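Local coordinates for protein peptide chain release factor RF2 (Thermus thermophilus, PDB 2IHR) that recognises the UGA and UAA stop codons on the ribosome and directs termination of translation, with its GGQ motif serving peptide hydrolysis at the peptidyl-transferase centre, at residues Ile19-Glu23 against Glu51-Leu55; Thr127-Trp132 against Leu189-Phe195; Trp132-Leu136 against Ser204-Val208; Glu226-Met232 against Ala248-Leu254. All coordinates share one frame; numbering follows the deposited sequence.

Contact 1: Ile19-Glu23 against Glu51-Leu55; sequences IPQKE and EAARL
The guanidinium of Arg-54 meets Ile-19 at its edge, near the plane of the group: NH2 lies 3.4 Å from Ile-19 CG2, and Glu-51 CG reaches the same flat group at its edge too. The other planar group, the Glu-51 carboxylate, turns OE2 to Ile-19 CD1 at 3.3 Å, the two side chains crossing at about a right angle. Ile-19 thus divides its branches between the two charged residues. With CG1 beside the backbone N (chi1 -67°), CG2 is left facing the 51-55 backbone, 3.7 Å from Glu-51 O, while the other arm runs to the carboxylate. The bend of Arg-54 at chi3 (49°) brings its end back toward Ile-19. The contact joins the weakly hydrogen-bonded helical segment 19-26 to the short helix 50-54 in the mainly helical N-terminal part of the release factor, and its centre lies about 27 Å from the centre of the chain. Beside the charged end, Leu-55 CD1 lies against Pro-20, 3.7 Å from its CD and 3.6 Å from its N, and completes an apolar patch with Ile-19 CG2 at 3.9 Å.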
loop_
_atom_site.group_PDB
_atom_site.type_symbol
_atom_site.label_atom_id
_atom_site.label_comp_id
_atom_site.label_asym_id
_atom_site.label_seq_id
_atom_site.Cartn_x
_atom_site.Cartn_y
_atom_site.Cartn_z
ATOM N N ILE A 19 -7.592 21.495 13.434
ATOM C CA ILE A 19 -6.299 21.018 13.912
ATOM C C ILE A 19 -5.610 22.007 14.869
ATOM O O ILE A 19 -4.814 21.594 15.715
ATOM C CB ILE A 19 -5.362 20.671 12.711
ATOM C CG1 ILE A 19 -5.924 19.459 11.942
ATOM C CG2 ILE A 19 -3.945 20.396 13.192
ATOM C CD1 ILE A 19 -6.224 18.203 12.791
ATOM N N PRO A 20 -5.904 23.321 14.753
ATOM C CA PRO A 20 -5.279 24.306 15.648
ATOM C C PRO A 20 -5.904 24.285 17.044
ATOM O O PRO A 20 -5.487 25.019 17.942
ATOM C CB PRO A 20 -5.532 25.632 14.932
ATOM C CG PRO A 20 -6.862 25.406 14.313
ATOM C CD PRO A 20 -6.689 24.013 13.716
ATOM N N GLN A 21 -6.911 23.437 17.218
ATOM C CA GLN A 21 -7.591 23.327 18.499
ATOM C C GLN A 21 -7.300 22.008 19.208
ATOM O O GLN A 21 -7.373 21.936 20.432
ATOM C CB GLN A 21 -9.100 23.493 18.303
ATOM C CG GLN A 21 -9.488 24.791 17.616
ATOM C CD GLN A 21 -8.708 25.972 18.150
ATOM O OE1 GLN A 21 -8.563 26.140 19.364
ATOM N NE2 GLN A 21 -8.202 26.803 17.244
ATOM N N LYS A 22 -6.971 20.969 18.442
ATOM C CA LYS A 22 -6.667 19.652 19.011
ATOM C C LYS A 22 -5.227 19.584 19.517
ATOM O O LYS A 22 -4.855 18.661 20.246
ATOM C CB LYS A 22 -6.905 18.557 17.961
ATOM C CG LYS A 22 -6.474 17.145 18.375
ATOM C CD LYS A 22 -7.226 16.633 19.592
ATOM C CE LYS A 22 -6.847 15.193 19.895
ATOM N NZ LYS A 22 -7.542 14.667 21.101
ATOM N N GLU A 23 -4.424 20.570 19.125
ATOM C CA GLU A 23 -3.022 20.648 19.530
ATOM C C GLU A 23 -2.870 21.025 21.011
ATOM O O GLU A 23 -2.073 20.410 21.733
ATOM C CB GLU A 23 -2.289 21.655 18.637
ATOM C CG GLU A 23 -2.964 23.015 18.524
ATOM C CD GLU A 23 -2.508 24.005 19.584
ATOM O OE1 GLU A 23 -3.174 25.052 19.737
ATOM O OE2 GLU A 23 -1.482 23.747 20.253
ATOM N N GLU A 51 1.371 17.167 15.391
ATOM C CA GLU A 51 0.368 17.858 14.584
ATOM C C GLU A 51 0.048 19.168 15.297
ATOM O O GLU A 51 -0.560 20.080 14.733
ATOM C CB GLU A 51 -0.885 16.980 14.480
ATOM C CG GLU A 51 -1.639 17.069 13.161
ATOM C CD GLU A 51 -2.507 15.844 12.908
ATOM O OE1 GLU A 51 -1.944 14.738 12.746
ATOM O OE2 GLU A 51 -3.748 15.984 12.872
ATOM N N ALA A 52 0.472 19.239 16.554
ATOM C CA ALA A 52 0.276 20.418 17.376
ATOM C C ALA A 52 1.300 21.453 16.942
ATOM O O ALA A 52 0.984 22.631 16.780
ATOM C CB ALA A 52 0.474 20.066 18.850
ATOM N N ALA A 53 2.530 20.993 16.738
ATOM C CA ALA A 53 3.628 21.861 16.333
ATOM C C ALA A 53 3.753 22.026 14.814
ATOM O O ALA A 53 4.252 23.044 14.335
ATOM C CB ALA A 53 4.932 21.320 16.912
ATOM N N ARG A 54 3.286 21.029 14.068
ATOM C CA ARG A 54 3.362 21.033 12.610
ATOM C C ARG A 54 2.541 22.111 11.906
ATOM O O ARG A 54 2.960 22.612 10.862
ATOM C CB ARG A 54 2.955 19.660 12.065
ATOM C CG ARG A 54 2.958 19.560 10.548
ATOM C CD ARG A 54 2.080 18.409 10.085
ATOM N NE ARG A 54 0.767 18.438 10.730
ATOM C CZ ARG A 54 -0.039 19.500 10.763
ATOM N NH1 ARG A 54 0.324 20.639 10.187
ATOM N NH2 ARG A 54 -1.212 19.427 11.377
ATOM N N LEU A 55 1.381 22.468 12.456
ATOM C CA LEU A 55 0.541 23.488 11.825
ATOM C C LEU A 55 1.242 24.840 11.757
ATOM O O LEU A 55 1.126 25.561 10.763
ATOM C CB LEU A 55 -0.788 23.647 12.563
ATOM C CG LEU A 55 -1.998 23.807 11.634
ATOM C CD1 LEU A 55 -3.220 24.131 12.464
ATOM C CD2 LEU A 55 -1.755 24.898 10.605
#

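Contact 2: Thr127-Trp132 against Leu189-Phe195; sequences TEACDW and LVRPSPF
Arg-191 presents the edge of its guanidinium to Glu-128 and Asp-131, whose carboxylates are turned 30° and 33° out of its plane. One nitrogen does most of the work. NH2 gives a nearly straight bond to Glu-128 OE1 (2.7 Å, 171°), received on the syn lone pair, and a more bent one to Asp-131 OD2 (2.7 Å), received on the anti side. NE adds weak, long bonds to both Glu-128 oxygens. From CG to NE the arginine chain is extended, which carries its end across to helix 127-145.

On one flank, Leu-189 CB stands over a face of the Trp-132 indole, 3.4 Å from the centroid of the five-membered ring and nearly along its normal; NE1 bonds to His-187 O, and Tyr-314 meets the ring edge-to-face. An alanine in place of Trp-132 would probably open a gap above Leu-189 and leave His-187 O without this donor. On the other flank, the Phe-195 ring lies between Pro-194 CG and Thr-127 CG2, the latter 4.0 Å from the ring centroid, with Asp-131 CB at its edge.

A water donates to Glu-128 OE2 (2.7 Å) and Leu-189 O, tying the helix to the end of strand 185-190. With two carboxylates sharing one guanidinium, the arginine charge probably offsets their mutual repulsion and keeps both ionised where the chain leaves the sheet.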
loop_
_atom_site.group_PDB
_atom_site.type_symbol
_atom_site.label_atom_id
_atom_site.label_comp_id
_atom_site.label_asym_id
_atom_site.label_seq_id
_atom_site.Cartn_x
_atom_site.Cartn_y
_atom_site.Cartn_z
ATOM N N THR A 127 -5.441 -19.232 -19.818
ATOM C CA THR A 127 -3.995 -19.131 -19.728
ATOM C C THR A 127 -3.571 -17.671 -19.770
ATOM O O THR A 127 -2.584 -17.286 -19.112
ATOM C CB THR A 127 -3.300 -19.857 -20.867
ATOM O OG1 THR A 127 -3.971 -21.094 -21.105
ATOM C CG2 THR A 127 -1.826 -20.127 -20.502
ATOM N N GLU A 128 -4.312 -16.870 -20.551
ATOM C CA GLU A 128 -4.027 -15.445 -20.673
ATOM C C GLU A 128 -4.022 -14.809 -19.287
ATOM O O GLU A 128 -3.150 -13.980 -18.979
ATOM C CB GLU A 128 -5.073 -14.747 -21.540
ATOM C CG GLU A 128 -4.598 -14.277 -22.910
ATOM C CD GLU A 128 -3.597 -13.094 -22.891
ATOM O OE1 GLU A 128 -2.362 -13.354 -22.844
ATOM O OE2 GLU A 128 -4.041 -11.915 -22.934
ATOM N N ALA A 129 -4.978 -15.194 -18.440
ATOM C CA ALA A 129 -5.010 -14.617 -17.100
ATOM C C ALA A 129 -3.825 -14.990 -16.169
ATOM O O ALA A 129 -3.480 -14.246 -15.243
ATOM C CB ALA A 129 -6.353 -14.944 -16.416
ATOM N N CYS A 130 -3.198 -16.128 -16.402
ATOM C CA CYS A 130 -2.093 -16.536 -15.545
ATOM C C CYS A 130 -0.856 -15.735 -15.928
ATOM O O CYS A 130 -0.062 -15.336 -15.071
ATOM C CB CYS A 130 -1.804 -18.056 -15.678
ATOM S SG CYS A 130 -3.190 -19.178 -15.275
ATOM N N ASP A 131 -0.706 -15.511 -17.225
ATOM C CA ASP A 131 0.411 -14.744 -17.742
ATOM C C ASP A 131 0.271 -13.311 -17.200
ATOM O O ASP A 131 1.237 -12.723 -16.686
ATOM C CB ASP A 131 0.371 -14.793 -19.281
ATOM C CG ASP A 131 1.619 -14.201 -19.939
ATOM O OD1 ASP A 131 2.741 -14.380 -19.404
ATOM O OD2 ASP A 131 1.467 -13.567 -21.018
ATOM N N TRP A 132 -0.947 -12.772 -17.289
ATOM C CA TRP A 132 -1.255 -11.425 -16.805
ATOM C C TRP A 132 -0.932 -11.271 -15.311
ATOM O O TRP A 132 -0.415 -10.248 -14.869
ATOM C CB TRP A 132 -2.736 -11.140 -17.072
ATOM C CG TRP A 132 -3.278 -9.771 -16.653
ATOM C CD1 TRP A 132 -4.529 -9.517 -16.160
ATOM C CD2 TRP A 132 -2.602 -8.491 -16.711
ATOM N NE1 TRP A 132 -4.668 -8.174 -15.901
ATOM C CE2 TRP A 132 -3.504 -7.523 -16.229
ATOM C CE3 TRP A 132 -1.323 -8.071 -17.127
ATOM C CZ2 TRP A 132 -3.178 -6.175 -16.142
ATOM C CZ3 TRP A 132 -0.997 -6.710 -17.044
ATOM C CH2 TRP A 132 -1.920 -5.793 -16.554
ATOM N N LEU A 189 -6.654 -6.566 -18.615
ATOM C CA LEU A 189 -5.702 -6.637 -19.712
ATOM C C LEU A 189 -6.353 -6.905 -21.052
ATOM O O LEU A 189 -7.122 -7.834 -21.211
ATOM C CB LEU A 189 -4.685 -7.750 -19.435
ATOM C CG LEU A 189 -3.287 -7.766 -20.125
ATOM C CD1 LEU A 189 -3.228 -8.925 -21.083
ATOM C CD2 LEU A 189 -2.973 -6.475 -20.802
ATOM N N VAL A 190 -6.030 -6.080 -22.023
ATOM C CA VAL A 190 -6.553 -6.238 -23.364
ATOM C C VAL A 190 -5.407 -6.259 -24.374
ATOM O O VAL A 190 -4.553 -5.344 -24.406
ATOM C CB VAL A 190 -7.475 -5.084 -23.715
ATOM C CG1 VAL A 190 -8.214 -5.399 -24.980
ATOM C CG2 VAL A 190 -8.409 -4.804 -22.544
ATOM N N ARG A 191 -5.390 -7.319 -25.177
ATOM C CA ARG A 191 -4.390 -7.517 -26.232
ATOM C C ARG A 191 -4.646 -8.862 -26.836
ATOM O O ARG A 191 -5.460 -9.643 -26.327
ATOM C CB ARG A 191 -2.960 -7.562 -25.677
ATOM C CG ARG A 191 -2.712 -8.792 -24.844
ATOM C CD ARG A 191 -1.269 -8.993 -24.436
ATOM N NE ARG A 191 -1.176 -10.258 -23.720
ATOM C CZ ARG A 191 -0.096 -10.684 -23.084
ATOM N NH1 ARG A 191 1.003 -9.926 -23.070
ATOM N NH2 ARG A 191 -0.107 -11.881 -22.488
ATOM N N PRO A 192 -3.992 -9.136 -27.960
ATOM C CA PRO A 192 -4.185 -10.459 -28.569
ATOM C C PRO A 192 -3.272 -11.467 -27.793
ATOM O O PRO A 192 -2.100 -11.181 -27.485
ATOM C CB PRO A 192 -3.787 -10.234 -30.037
ATOM C CG PRO A 192 -2.886 -8.966 -30.002
ATOM C CD PRO A 192 -3.595 -8.124 -28.962
ATOM N N SER A 193 -3.816 -12.636 -27.463
ATOM C CA SER A 193 -3.078 -13.635 -26.691
ATOM C C SER A 193 -1.948 -14.369 -27.393
ATOM O O SER A 193 -2.115 -14.838 -28.514
ATOM C CB SER A 193 -4.063 -14.685 -26.140
ATOM O OG SER A 193 -3.406 -15.771 -25.482
ATOM N N PRO A 194 -0.770 -14.472 -26.744
ATOM C CA PRO A 194 0.288 -15.210 -27.441
ATOM C C PRO A 194 -0.172 -16.659 -27.610
ATOM O O PRO A 194 0.210 -17.330 -28.553
ATOM C CB PRO A 194 1.496 -15.097 -26.501
ATOM C CG PRO A 194 0.895 -14.758 -25.131
ATOM C CD PRO A 194 -0.271 -13.852 -25.502
ATOM N N PHE A 195 -1.036 -17.112 -26.707
ATOM C CA PHE A 195 -1.559 -18.478 -26.719
ATOM C C PHE A 195 -2.650 -18.839 -27.749
ATOM O O PHE A 195 -2.964 -20.014 -27.915
ATOM C CB PHE A 195 -2.026 -18.802 -25.310
ATOM C CG PHE A 195 -1.021 -18.437 -24.278
ATOM C CD1 PHE A 195 0.292 -18.917 -24.377
ATOM C CD2 PHE A 195 -1.335 -17.541 -23.259
ATOM C CE1 PHE A 195 1.276 -18.506 -23.487
ATOM C CE2 PHE A 195 -0.354 -17.119 -22.355
ATOM C CZ PHE A 195 0.957 -17.606 -22.476
HETATM O O HOH W 1 -6.241 -10.452 -22.342
#

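Contact 3: Trp132-Leu136 against Ser204-Val208; sequences WAEML and SFAGV
Leu-136 and Trp-132, one helical turn apart, converge on Ala-206, where helix 127-145 lies on the mixed sheet of this mixed alpha-beta domain. The local axes of 132-136 and 204-208 come within 8.4 Å and cross at -43°, so side chains rather than backbones fill the interval. Strand 201-213 runs between strands 115-122 and 185-190 in the sheet, and Ser-204, Ala-206 and Val-208 direct their side chains to the helix while Phe-205 turns away.

Leu-136 can be followed outward. Its CB, 5.7 Å from Ala-206 CB, is still too distant to touch the strand. CG, set beside the backbone N (chi1 -72°), lies 4.0 Å above the Trp-132 ring plane, offset toward the rim, on the face opposite Leu-189. Both methyls stay near that ring face: CD2 is nearest Trp-132 CZ2 at 3.9 Å, while CD1 also reaches the strand, 3.5 Å from Ala-206 CB, with Val-208 CG2 farther off at 4.3 Å. Ala-206 CB therefore fits beside both large side chains, and Ala-133 CB faces it more loosely. Val-208 also packs on Leu-118 and Ile-120 of the neighbouring strand, continuing the apolar layer under the helix.

What Trp-132 adds here is the pyrrole side of its indole: CD1 is 3.9 Å from Ala-206 CB and, near the ring plane, 3.8 Å from the carbonyl carbon of Phe-205.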
loop_
_atom_site.group_PDB
_atom_site.type_symbol
_atom_site.label_atom_id
_atom_site.label_comp_id
_atom_site.label_asym_id
_atom_site.label_seq_id
_atom_site.Cartn_x
_atom_site.Cartn_y
_atom_site.Cartn_z
ATOM N N TRP A 132 -0.947 -12.772 -17.289
ATOM C CA TRP A 132 -1.255 -11.425 -16.805
ATOM C C TRP A 132 -0.932 -11.271 -15.311
ATOM O O TRP A 132 -0.415 -10.248 -14.869
ATOM C CB TRP A 132 -2.736 -11.140 -17.072
ATOM C CG TRP A 132 -3.278 -9.771 -16.653
ATOM C CD1 TRP A 132 -4.529 -9.517 -16.160
ATOM C CD2 TRP A 132 -2.602 -8.491 -16.711
ATOM N NE1 TRP A 132 -4.668 -8.174 -15.901
ATOM C CE2 TRP A 132 -3.504 -7.523 -16.229
ATOM C CE3 TRP A 132 -1.323 -8.071 -17.127
ATOM C CZ2 TRP A 132 -3.178 -6.175 -16.142
ATOM C CZ3 TRP A 132 -0.997 -6.710 -17.044
ATOM C CH2 TRP A 132 -1.920 -5.793 -16.554
ATOM N N ALA A 133 -1.268 -12.277 -14.522
ATOM C CA ALA A 133 -0.993 -12.246 -13.103
ATOM C C ALA A 133 0.566 -12.168 -12.858
ATOM O O ALA A 133 1.078 -11.415 -11.992
ATOM C CB ALA A 133 -1.610 -13.496 -12.468
ATOM N N GLU A 134 1.318 -12.938 -13.632
ATOM C CA GLU A 134 2.757 -12.917 -13.499
ATOM C C GLU A 134 3.270 -11.518 -13.903
ATOM O O GLU A 134 4.265 -11.010 -13.360
ATOM C CB GLU A 134 3.346 -13.994 -14.391
ATOM C CG GLU A 134 4.835 -14.194 -14.209
ATOM C CD GLU A 134 5.327 -15.322 -15.064
ATOM O OE1 GLU A 134 4.549 -16.278 -15.225
ATOM O OE2 GLU A 134 6.470 -15.263 -15.564
ATOM N N MET A 135 2.563 -10.896 -14.846
ATOM C CA MET A 135 2.925 -9.585 -15.322
ATOM C C MET A 135 2.784 -8.535 -14.257
ATOM O O MET A 135 3.671 -7.672 -14.070
ATOM C CB MET A 135 2.088 -9.216 -16.547
ATOM C CG MET A 135 2.415 -10.078 -17.816
ATOM S SD MET A 135 1.752 -9.244 -19.280
ATOM C CE MET A 135 0.568 -10.444 -19.829
ATOM N N LEU A 136 1.661 -8.592 -13.559
ATOM C CA LEU A 136 1.410 -7.666 -12.480
ATOM C C LEU A 136 2.481 -7.912 -11.389
ATOM O O LEU A 136 2.982 -6.947 -10.801
ATOM C CB LEU A 136 -0.013 -7.902 -11.942
ATOM C CG LEU A 136 -1.216 -7.465 -12.813
ATOM C CD1 LEU A 136 -2.494 -8.225 -12.392
ATOM C CD2 LEU A 136 -1.432 -5.946 -12.678
ATOM N N SER A 204 -8.533 -10.154 -20.199
ATOM C CA SER A 204 -8.130 -10.985 -19.078
ATOM C C SER A 204 -8.230 -10.175 -17.823
ATOM O O SER A 204 -8.267 -8.936 -17.878
ATOM C CB SER A 204 -6.687 -11.432 -19.247
ATOM O OG SER A 204 -6.521 -12.255 -20.377
ATOM N N PHE A 205 -8.297 -10.860 -16.688
ATOM C CA PHE A 205 -8.404 -10.167 -15.410
ATOM C C PHE A 205 -7.586 -10.887 -14.386
ATOM O O PHE A 205 -7.285 -12.065 -14.543
ATOM C CB PHE A 205 -9.850 -10.153 -14.895
ATOM C CG PHE A 205 -10.793 -9.411 -15.782
ATOM C CD1 PHE A 205 -11.293 -10.015 -16.942
ATOM C CD2 PHE A 205 -11.078 -8.071 -15.536
ATOM C CE1 PHE A 205 -12.051 -9.289 -17.855
ATOM C CE2 PHE A 205 -11.833 -7.340 -16.436
ATOM C CZ PHE A 205 -12.319 -7.953 -17.605
ATOM N N ALA A 206 -7.231 -10.157 -13.339
ATOM C CA ALA A 206 -6.481 -10.685 -12.194
ATOM C C ALA A 206 -6.846 -9.684 -11.126
ATOM O O ALA A 206 -7.031 -8.528 -11.447
ATOM C CB ALA A 206 -4.983 -10.676 -12.458
ATOM N N GLY A 207 -7.002 -10.123 -9.886
ATOM C CA GLY A 207 -7.310 -9.193 -8.810
ATOM C C GLY A 207 -6.075 -9.064 -7.917
ATOM O O GLY A 207 -5.309 -10.040 -7.785
ATOM N N VAL A 208 -5.884 -7.885 -7.313
ATOM C CA VAL A 208 -4.726 -7.604 -6.450
ATOM C C VAL A 208 -5.195 -7.179 -5.075
ATOM O O VAL A 208 -6.060 -6.317 -4.982
ATOM C CB VAL A 208 -3.839 -6.420 -7.053
ATOM C CG1 VAL A 208 -2.770 -5.974 -6.083
ATOM C CG2 VAL A 208 -3.171 -6.861 -8.363
#

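Contact 4: Glu226-Met232 against Ala248-Leu254; sequences ELRIDVM and AVRVVHL
Met-232 N bonds to Ala-248 O at 2.7 Å, the shortest of six backbone bonds between antiparallel strands 227-232 and 248-253; Met-232 and Ala-248 form a hydrogen-bonded pair, Val-231 and Val-249 a non-hydrogen-bonded one. Arg-250 N reaches Asp-230 O at 2.9 Å, and Arg-228 N reaches Val-252 O at 3.3 Å. The return bonds from Ala-248 N and Val-252 N, and that from Asp-230 N, are weak. Three acceptors are met twice, CA-H contacts joining the amides: Val-231 CA to Ala-248 O, Val-249 CA to Asp-230 O (3.2 Å) and Leu-227 CA to Val-252 O.

As modelled, Asp-230 OD1 lies over one face of the Arg-250 guanidinium and Met-232 CE over the opposite face, but the arginine's end is uncertain. The charge pairing is long and no N-H points at the oxygen. A leucine in place of Arg-250 would probably leave the Asp-230 carboxylate with one fewer positive charge nearby, its OD1 still in long pairing with Arg-228 NE (4.0 Å).

Val-249 and Val-251 face helix 268-294, and Val-251 bonds through its backbone to Val-260. This sheet and helix are characteristic of the release-factor GGQ domain, whose motif, ending at Gln-240, lies between these two strands.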
loop_
_atom_site.group_PDB
_atom_site.type_symbol
_atom_site.label_atom_id
_atom_site.label_comp_id
_atom_site.label_asym_id
_atom_site.label_seq_id
_atom_site.Cartn_x
_atom_site.Cartn_y
_atom_site.Cartn_z
ATOM N N GLU A 226 -5.472 -24.397 17.569
ATOM C CA GLU A 226 -6.367 -23.671 16.681
ATOM C C GLU A 226 -5.827 -23.750 15.255
ATOM O O GLU A 226 -6.473 -23.301 14.315
ATOM C CB GLU A 226 -6.477 -22.215 17.122
ATOM C CG GLU A 226 -7.302 -22.031 18.369
ATOM C CD GLU A 226 -8.780 -22.244 18.112
ATOM O OE1 GLU A 226 -9.130 -23.217 17.410
ATOM O OE2 GLU A 226 -9.591 -21.438 18.618
ATOM N N LEU A 227 -4.652 -24.358 15.111
ATOM C CA LEU A 227 -3.971 -24.475 13.823
ATOM C C LEU A 227 -3.747 -25.916 13.379
ATOM O O LEU A 227 -3.902 -26.843 14.164
ATOM C CB LEU A 227 -2.583 -23.827 13.925
ATOM C CG LEU A 227 -2.343 -22.363 14.304
ATOM C CD1 LEU A 227 -3.303 -21.930 15.354
ATOM C CD2 LEU A 227 -0.926 -22.191 14.815
ATOM N N ARG A 228 -3.396 -26.095 12.111
ATOM C CA ARG A 228 -3.022 -27.410 11.612
ATOM C C ARG A 228 -1.817 -27.196 10.734
ATOM O O ARG A 228 -1.954 -26.814 9.584
ATOM C CB ARG A 228 -4.071 -28.122 10.758
ATOM C CG ARG A 228 -3.384 -29.363 10.078
ATOM C CD ARG A 228 -4.295 -30.444 9.467
ATOM N NE ARG A 228 -5.084 -29.967 8.335
ATOM C CZ ARG A 228 -6.363 -29.609 8.419
ATOM N NH1 ARG A 228 -6.999 -29.685 9.591
ATOM N NH2 ARG A 228 -6.996 -29.161 7.336
ATOM N N ILE A 229 -0.635 -27.438 11.267
ATOM C CA ILE A 229 0.586 -27.270 10.501
ATOM C C ILE A 229 0.809 -28.482 9.559
ATOM O O ILE A 229 0.553 -29.626 9.940
ATOM C CB ILE A 229 1.773 -27.073 11.490
ATOM C CG1 ILE A 229 1.615 -25.718 12.202
ATOM C CG2 ILE A 229 3.104 -27.213 10.778
ATOM C CD1 ILE A 229 2.576 -25.501 13.389
ATOM N N ASP A 230 1.229 -28.219 8.315
ATOM C CA ASP A 230 1.509 -29.270 7.320
ATOM C C ASP A 230 2.867 -28.938 6.745
ATOM O O ASP A 230 3.162 -27.768 6.536
ATOM C CB ASP A 230 0.563 -29.244 6.099
ATOM C CG ASP A 230 -0.877 -29.598 6.423
ATOM O OD1 ASP A 230 -1.636 -28.702 6.855
ATOM O OD2 ASP A 230 -1.258 -30.773 6.223
ATOM N N VAL A 231 3.703 -29.938 6.495
ATOM C CA VAL A 231 4.976 -29.649 5.845
ATOM C C VAL A 231 4.847 -30.260 4.458
ATOM O O VAL A 231 4.749 -31.472 4.305
ATOM C CB VAL A 231 6.195 -30.221 6.591
ATOM C CG1 VAL A 231 7.423 -30.210 5.666
ATOM C CG2 VAL A 231 6.495 -29.359 7.812
ATOM N N MET A 232 4.827 -29.387 3.453
ATOM C CA MET A 232 4.653 -29.788 2.066
ATOM C C MET A 232 5.878 -29.748 1.174
ATOM O O MET A 232 6.808 -28.969 1.386
ATOM C CB MET A 232 3.569 -28.927 1.441
ATOM C CG MET A 232 2.211 -29.218 1.989
ATOM S SD MET A 232 1.183 -27.794 1.789
ATOM C CE MET A 232 0.923 -27.818 0.044
ATOM N N ALA A 248 8.649 -26.448 2.831
ATOM C CA ALA A 248 7.518 -25.512 2.816
ATOM C C ALA A 248 6.408 -25.893 3.802
ATOM O O ALA A 248 6.040 -27.056 3.885
ATOM C CB ALA A 248 6.957 -25.409 1.408
ATOM N N VAL A 249 5.866 -24.917 4.529
ATOM C CA VAL A 249 4.813 -25.179 5.517
ATOM C C VAL A 249 3.461 -24.488 5.280
ATOM O O VAL A 249 3.416 -23.293 5.074
ATOM C CB VAL A 249 5.302 -24.794 6.929
ATOM C CG1 VAL A 249 6.158 -23.550 6.845
ATOM C CG2 VAL A 249 4.106 -24.551 7.857
ATOM N N ARG A 250 2.366 -25.244 5.320
ATOM C CA ARG A 250 1.029 -24.675 5.143
ATOM C C ARG A 250 0.292 -24.584 6.486
ATOM O O ARG A 250 -0.080 -25.598 7.073
ATOM C CB ARG A 250 0.192 -25.513 4.153
ATOM C CG ARG A 250 -1.328 -25.397 4.314
ATOM C CD ARG A 250 -2.025 -25.506 2.971
ATOM N NE ARG A 250 -2.695 -26.779 2.661
ATOM C CZ ARG A 250 -2.170 -27.994 2.835
ATOM N NH1 ARG A 250 -0.949 -28.134 3.342
ATOM N NH2 ARG A 250 -2.860 -29.079 2.480
ATOM N N VAL A 251 0.086 -23.369 6.983
ATOM C CA VAL A 251 -0.646 -23.197 8.224
ATOM C C VAL A 251 -2.116 -22.948 7.938
ATOM O O VAL A 251 -2.469 -22.126 7.108
ATOM C CB VAL A 251 -0.162 -22.022 9.016
ATOM C CG1 VAL A 251 -0.976 -21.951 10.307
ATOM C CG2 VAL A 251 1.307 -22.157 9.300
ATOM N N VAL A 252 -2.977 -23.653 8.647
ATOM C CA VAL A 252 -4.405 -23.502 8.452
ATOM C C VAL A 252 -4.960 -22.964 9.746
ATOM O O VAL A 252 -4.451 -23.289 10.812
ATOM C CB VAL A 252 -5.085 -24.848 8.170
ATOM C CG1 VAL A 252 -6.510 -24.604 7.795
ATOM C CG2 VAL A 252 -4.337 -25.623 7.075
ATOM N N HIS A 253 -5.992 -22.134 9.668
ATOM C CA HIS A 253 -6.573 -21.587 10.879
ATOM C C HIS A 253 -8.005 -22.035 10.973
ATOM O O HIS A 253 -8.939 -21.316 10.623
ATOM C CB HIS A 253 -6.494 -20.073 10.912
ATOM C CG HIS A 253 -7.101 -19.489 12.140
ATOM N ND1 HIS A 253 -8.343 -18.888 12.142
ATOM C CD2 HIS A 253 -6.667 -19.476 13.426
ATOM C CE1 HIS A 253 -8.648 -18.530 13.378
ATOM N NE2 HIS A 253 -7.649 -18.877 14.176
ATOM N N LEU A 254 -8.127 -23.259 11.463
ATOM C CA LEU A 254 -9.365 -23.994 11.659
ATOM C C LEU A 254 -10.628 -23.180 11.935
ATOM O O LEU A 254 -11.653 -23.365 11.275
ATOM C CB LEU A 254 -9.103 -25.021 12.764
ATOM C CG LEU A 254 -7.813 -25.822 12.486
ATOM C CD1 LEU A 254 -7.359 -26.575 13.728
ATOM C CD2 LEU A 254 -8.041 -26.769 11.317
#

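From the N terminus, contact 1 closes a connection of 27 residues between two short helical segments. It finishes before the others begin and lies across the chain's centre from contacts 2 and 3, its own centre about 51 and 43 Å from theirs. Contacts 2 and 3 cross, closing connections of 56 and 67 residues: both start on helix 127-145 and share Trp-132, then reach successive strands, 185-190 and 201-213, which are neighbours in the mixed sheet. Their centres are about 9 Å apart, and Leu-189 O probably bonds to Ser-204 N. Contact 4 follows in series, closing a 15-residue connection within a separate three-stranded sheet, its nearest atoms about 19 Å from contact 3.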